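Local structure of apoptosis regulator ced-9 (Caenorhabditis elegans, 1OHU) at residues Val17-Thr22 and Pro36-Gly41; Phe113-Met118 and Arg129-Tyr134. The protein sequesters the cell death activator CED-4 and so restrains programmed cell death until EGL-1 binds it and releases CED-4. The protein carries 3 engineered substitutions. All coordinates share one frame; numbering follows the deposited sequence.

Contact 1, where helix 13-27 meets the loop 36-41, and contact 2, where helix 101-118 meets helix 128-144, have centres about 13 Å apart and follow each other along the chain. They join through side chains: V18 CG2 lies 3.5 Å from F132 CE2, and V17 CG1 lies 3.6 Å from F132 CD2. On the other helix of contact 2, A115 CB is 3.9 Å from F21 CD2, so helix 13-27, which carries the predicted BH4 motif, packs on both helices of contact 2 while its V18 and D19 also receive the loop 36-41. Their centres lie about 12 Å (contact 1) and 9 Å (contact 2) from the chain centre, with contact 2 the more buried.

Contact 1: residues Val17-Thr22 and Pro36-Gly41; sequences VVDYFT and PGLPSG. Engineered in segment 36-41: S40 (natural residue Cys).
The D19 carboxylate meets L38 through OD2, which lies 3.9 Å from CD2 of that leucine, while the F21 ring carries V17 CG1 over one face, 3.4 Å above its plane and displaced toward the rim. The main contact is made by V18, the residue with most surface covered by the loop 36-41. Its CG1 methyl is swung opposite the backbone N (chi1 171°), and this brings it beside the loop, 3.4 Å from P36 O and 3.9 Å from L38 CD1. The other methyl, CG2, faces the proline ring and sits 3.9 Å from P36 CD; a still closer approach to P36 CG is too short to be trusted. L38 spreads its two methyls over the helix, CD1 against V18 and CD2 against D19. Behind L38 the chain reverses in a type I turn, closed by G41 N donating to L38 O (2.7 Å). An alanine at V18 takes away both methyls, which would probably open a gap beside the P36 ring and leave L38 CD1 with just the CB of that residue, the loop then held less firmly against helix 13-27.

V18 O takes two donors from opposite faces of its carbonyl plane: T22 N, and T22 OG1 at 2.8 Å, the latter raised 37° out of the plane. D19 OD2 also forms a salt bridge with R50 of helix 44-71. The evidence thus separates two roles: apolar contact, with no polar bond between the two segments, joins helix to loop, while charge pairing ties the predicted BH4 helix to the next helix.

Contact 2: residues Phe113-Met118 and Arg129-Tyr134; sequences FVAAKM and RNLFVY
Helices 113-118 and 129-134 run almost exactly antiparallel, at 171° between their directions, with axes 10.2 Å apart at closest approach and A115 and L131 nearest by CA atoms (7.3 Å). The gap is bridged chiefly by one methyl. L131 directs its side chain at the facing helix, and its CD1 enters the surface formed by V114, A115 and M118; M118 follows V114 and A115 at four and three positions, one turn on, and the three line the same side. CD1 lies 3.7 Å from A115 N, close to the backbone itself, an approach that the small side chain of A115 probably allows; A115 CB stands beside it at 4.1 Å. From another side V114 contributes CB, 3.9 Å from L131 CD1, and its side chain crosses that of L131 at about a right angle. M118, present as selenomethionine, completes the set: CG is anti to the carbonyl carbon (chi1 -59°) and the chain then runs on extended through chi2, which carries SE to 4.1 Å from L131 CD1. All four residues are buried, all the side-chain contacts between the segments are apolar, and no polar bond joins them, so the fit probably rests on shape rather than on polar pairing.

M118 also touches L124 and Q127 in the connection between the helices, as well as V128 at the start of the second. Elsewhere on helix 101-118, F113 meets the F64 ring and K117 forms a salt bridge with E65, both partners belonging to helix 44-71. Helices 101-118 and 128-144, meeting through buried apolar residues, form the central helical hairpin of the Bcl-2 fold, which resembles that in the pore-forming domains of bacterial toxins such as the colicins and diphtheria toxin.

Contact 1: residues Val17-Thr22 and Pro36-Gly41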
# COMPACT_ATOMS: atom_id res chain seq x y z
N VAL A 17 -5.67 -2.03 -0.77
CA VAL A 17 -5.33 -0.67 -1.15
C VAL A 17 -6.33 0.33 -0.57
O VAL A 17 -5.94 1.33 0.02
CB VAL A 17 -5.25 -0.51 -2.67
CG1 VAL A 17 -4.73 0.87 -3.02
CG2 VAL A 17 -4.35 -1.59 -3.27
N VAL A 18 -7.62 0.05 -0.74
CA VAL A 18 -8.65 0.93 -0.21
C VAL A 18 -8.61 1.04 1.30
O VAL A 18 -8.64 2.13 1.86
CB VAL A 18 -10.06 0.45 -0.59
CG1 VAL A 18 -11.11 1.26 0.16
CG2 VAL A 18 -10.27 0.60 -2.08
N ASP A 19 -8.54 -0.11 1.97
CA ASP A 19 -8.50 -0.11 3.42
C ASP A 19 -7.27 0.58 3.97
O ASP A 19 -7.33 1.24 5.00
CB ASP A 19 -8.56 -1.54 3.97
CG ASP A 19 -8.58 -1.57 5.49
OD1 ASP A 19 -7.50 -1.66 6.11
OD2 ASP A 19 -9.69 -1.47 6.06
N TYR A 20 -6.14 0.42 3.28
CA TYR A 20 -4.93 1.05 3.78
C TYR A 20 -4.95 2.55 3.51
O TYR A 20 -4.58 3.35 4.38
CB TYR A 20 -3.68 0.43 3.15
CG TYR A 20 -2.43 0.94 3.83
CD1 TYR A 20 -2.06 0.48 5.09
CD2 TYR A 20 -1.66 1.96 3.25
CE1 TYR A 20 -0.98 1.03 5.78
CE2 TYR A 20 -0.58 2.51 3.93
CZ TYR A 20 -0.25 2.04 5.19
OH TYR A 20 0.79 2.61 5.89
N PHE A 21 -5.39 2.94 2.32
CA PHE A 21 -5.48 4.36 1.97
C PHE A 21 -6.39 5.05 2.99
O PHE A 21 -6.02 6.06 3.58
CB PHE A 21 -6.05 4.52 0.56
CG PHE A 21 -5.01 4.46 -0.55
CD1 PHE A 21 -3.96 3.55 -0.50
CD2 PHE A 21 -5.12 5.28 -1.68
CE1 PHE A 21 -3.03 3.46 -1.54
CE2 PHE A 21 -4.20 5.20 -2.73
CZ PHE A 21 -3.15 4.28 -2.66
N THR A 22 -7.57 4.48 3.20
CA THR A 22 -8.52 5.04 4.16
C THR A 22 -7.90 5.21 5.55
O THR A 22 -8.04 6.26 6.18
CB THR A 22 -9.75 4.13 4.26
OG1 THR A 22 -10.35 4.00 2.97
CG2 THR A 22 -10.76 4.71 5.22
N PRO A 36 -13.69 3.82 -2.24
CA PRO A 36 -14.64 2.82 -2.75
C PRO A 36 -15.06 1.85 -1.64
O PRO A 36 -14.36 1.69 -0.65
CB PRO A 36 -13.86 2.13 -3.88
CG PRO A 36 -12.43 2.37 -3.55
CD PRO A 36 -12.42 3.77 -2.98
N GLY A 37 -16.21 1.21 -1.81
CA GLY A 37 -16.69 0.28 -0.81
C GLY A 37 -15.82 -0.95 -0.65
O GLY A 37 -14.99 -1.26 -1.52
N LEU A 38 -16.00 -1.65 0.46
CA LEU A 38 -15.26 -2.87 0.74
C LEU A 38 -16.32 -3.97 0.81
O LEU A 38 -16.89 -4.23 1.87
CB LEU A 38 -14.52 -2.74 2.08
CG LEU A 38 -13.02 -3.02 2.16
CD1 LEU A 38 -12.28 -2.36 1.02
CD2 LEU A 38 -12.49 -2.52 3.50
N PRO A 39 -16.59 -4.63 -0.32
CA PRO A 39 -17.59 -5.71 -0.43
C PRO A 39 -17.69 -6.69 0.74
O PRO A 39 -18.79 -7.00 1.19
CB PRO A 39 -17.22 -6.39 -1.74
CG PRO A 39 -15.77 -6.02 -1.95
CD PRO A 39 -15.76 -4.59 -1.54
N SER A 40 -16.57 -7.18 1.24
CA SER A 40 -16.59 -8.11 2.35
C SER A 40 -16.26 -7.43 3.66
O SER A 40 -16.19 -8.08 4.71
CB SER A 40 -15.62 -9.26 2.08
OG SER A 40 -15.92 -9.92 0.86
N GLY A 41 -16.05 -6.12 3.61
CA GLY A 41 -15.71 -5.37 4.80
C GLY A 41 -14.25 -5.62 5.16
O GLY A 41 -13.54 -6.33 4.45

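Contact 2: residues Phe113-Met118 and Arg129-Tyr134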
# COMPACT_ATOMS: atom_id res chain seq x y z
N PHE A 113 0.79 6.72 1.98
CA PHE A 113 1.59 7.87 2.38
C PHE A 113 1.35 9.08 1.47
O PHE A 113 1.10 10.19 1.93
CB PHE A 113 3.08 7.51 2.35
CG PHE A 113 3.99 8.65 2.69
CD1 PHE A 113 4.16 9.07 4.00
CD2 PHE A 113 4.70 9.31 1.68
CE1 PHE A 113 5.02 10.12 4.32
CE2 PHE A 113 5.56 10.36 1.98
CZ PHE A 113 5.72 10.77 3.31
N VAL A 114 1.44 8.85 0.16
CA VAL A 114 1.23 9.91 -0.82
C VAL A 114 -0.22 10.39 -0.83
O VAL A 114 -0.48 11.59 -0.92
CB VAL A 114 1.60 9.43 -2.24
CG1 VAL A 114 1.50 10.59 -3.21
CG2 VAL A 114 3.00 8.85 -2.23
N ALA A 115 -1.16 9.46 -0.75
CA ALA A 115 -2.57 9.82 -0.73
C ALA A 115 -2.82 10.81 0.41
O ALA A 115 -3.49 11.82 0.22
CB ALA A 115 -3.42 8.57 -0.52
N ALA A 116 -2.26 10.52 1.58
CA ALA A 116 -2.43 11.41 2.73
C ALA A 116 -1.86 12.81 2.47
O ALA A 116 -2.33 13.79 3.04
CB ALA A 116 -1.78 10.81 3.96
N LYS A 117 -0.84 12.91 1.61
CA LYS A 117 -0.25 14.20 1.28
C LYS A 117 -1.12 14.94 0.27
O LYS A 117 -1.12 16.16 0.22
CB LYS A 117 1.14 14.04 0.65
CG LYS A 117 2.31 13.89 1.61
CD LYS A 117 3.63 14.01 0.84
CE LYS A 117 4.85 13.76 1.71
NZ LYS A 117 5.05 14.81 2.74
N MSE A 118 -1.86 14.18 -0.53
CA MSE A 118 -2.73 14.73 -1.57
C MSE A 118 -4.09 15.15 -1.04
O MSE A 118 -4.75 16.02 -1.62
CB MSE A 118 -2.92 13.69 -2.68
CG MSE A 118 -1.63 13.24 -3.35
SE MSE A 118 -1.93 11.73 -4.51
CE MSE A 118 -2.28 12.71 -6.13
N ARG A 129 -7.79 8.82 -6.28
CA ARG A 129 -8.43 7.65 -6.88
C ARG A 129 -7.51 6.98 -7.89
O ARG A 129 -7.32 5.77 -7.86
CB ARG A 129 -9.76 7.99 -7.57
CG ARG A 129 -10.53 6.72 -8.02
CD ARG A 129 -11.70 7.01 -8.96
NE ARG A 129 -12.22 5.78 -9.57
CZ ARG A 129 -12.87 4.83 -8.91
NH1 ARG A 129 -13.09 4.96 -7.60
NH2 ARG A 129 -13.30 3.74 -9.54
N ASN A 130 -6.92 7.78 -8.77
CA ASN A 130 -5.99 7.25 -9.75
C ASN A 130 -4.82 6.55 -9.06
O ASN A 130 -4.37 5.51 -9.53
CB ASN A 130 -5.48 8.37 -10.67
CG ASN A 130 -6.50 8.76 -11.73
OD1 ASN A 130 -6.42 9.84 -12.32
ND2 ASN A 130 -7.45 7.87 -11.99
N LEU A 131 -4.33 7.12 -7.95
CA LEU A 131 -3.22 6.53 -7.21
C LEU A 131 -3.65 5.15 -6.74
O LEU A 131 -2.89 4.20 -6.81
CB LEU A 131 -2.85 7.37 -5.97
CG LEU A 131 -1.39 7.47 -5.48
CD1 LEU A 131 -1.41 7.71 -3.97
CD2 LEU A 131 -0.58 6.22 -5.80
N PHE A 132 -4.88 5.07 -6.24
CA PHE A 132 -5.44 3.80 -5.77
C PHE A 132 -5.44 2.76 -6.89
O PHE A 132 -4.97 1.63 -6.70
CB PHE A 132 -6.86 4.06 -5.21
CG PHE A 132 -7.84 2.94 -5.45
CD1 PHE A 132 -8.92 3.14 -6.32
CD2 PHE A 132 -7.67 1.70 -4.86
CE1 PHE A 132 -9.80 2.10 -6.61
CE2 PHE A 132 -8.55 0.65 -5.14
CZ PHE A 132 -9.62 0.85 -6.02
N VAL A 133 -5.91 3.13 -8.07
CA VAL A 133 -5.95 2.21 -9.21
C VAL A 133 -4.55 1.78 -9.66
O VAL A 133 -4.29 0.59 -9.84
CB VAL A 133 -6.69 2.86 -10.40
CG1 VAL A 133 -6.79 1.87 -11.56
CG2 VAL A 133 -8.09 3.32 -9.97
N TYR A 134 -3.65 2.74 -9.85
CA TYR A 134 -2.29 2.42 -10.27
C TYR A 134 -1.71 1.38 -9.31
O TYR A 134 -1.20 0.35 -9.73
CB TYR A 134 -1.40 3.66 -10.23
CG TYR A 134 -1.78 4.76 -11.20
CD1 TYR A 134 -1.23 6.03 -11.07
CD2 TYR A 134 -2.67 4.52 -12.25
CE1 TYR A 134 -1.55 7.05 -11.97
CE2 TYR A 134 -3.00 5.54 -13.16
CZ TYR A 134 -2.43 6.80 -13.01
OH TYR A 134 -2.75 7.82 -13.89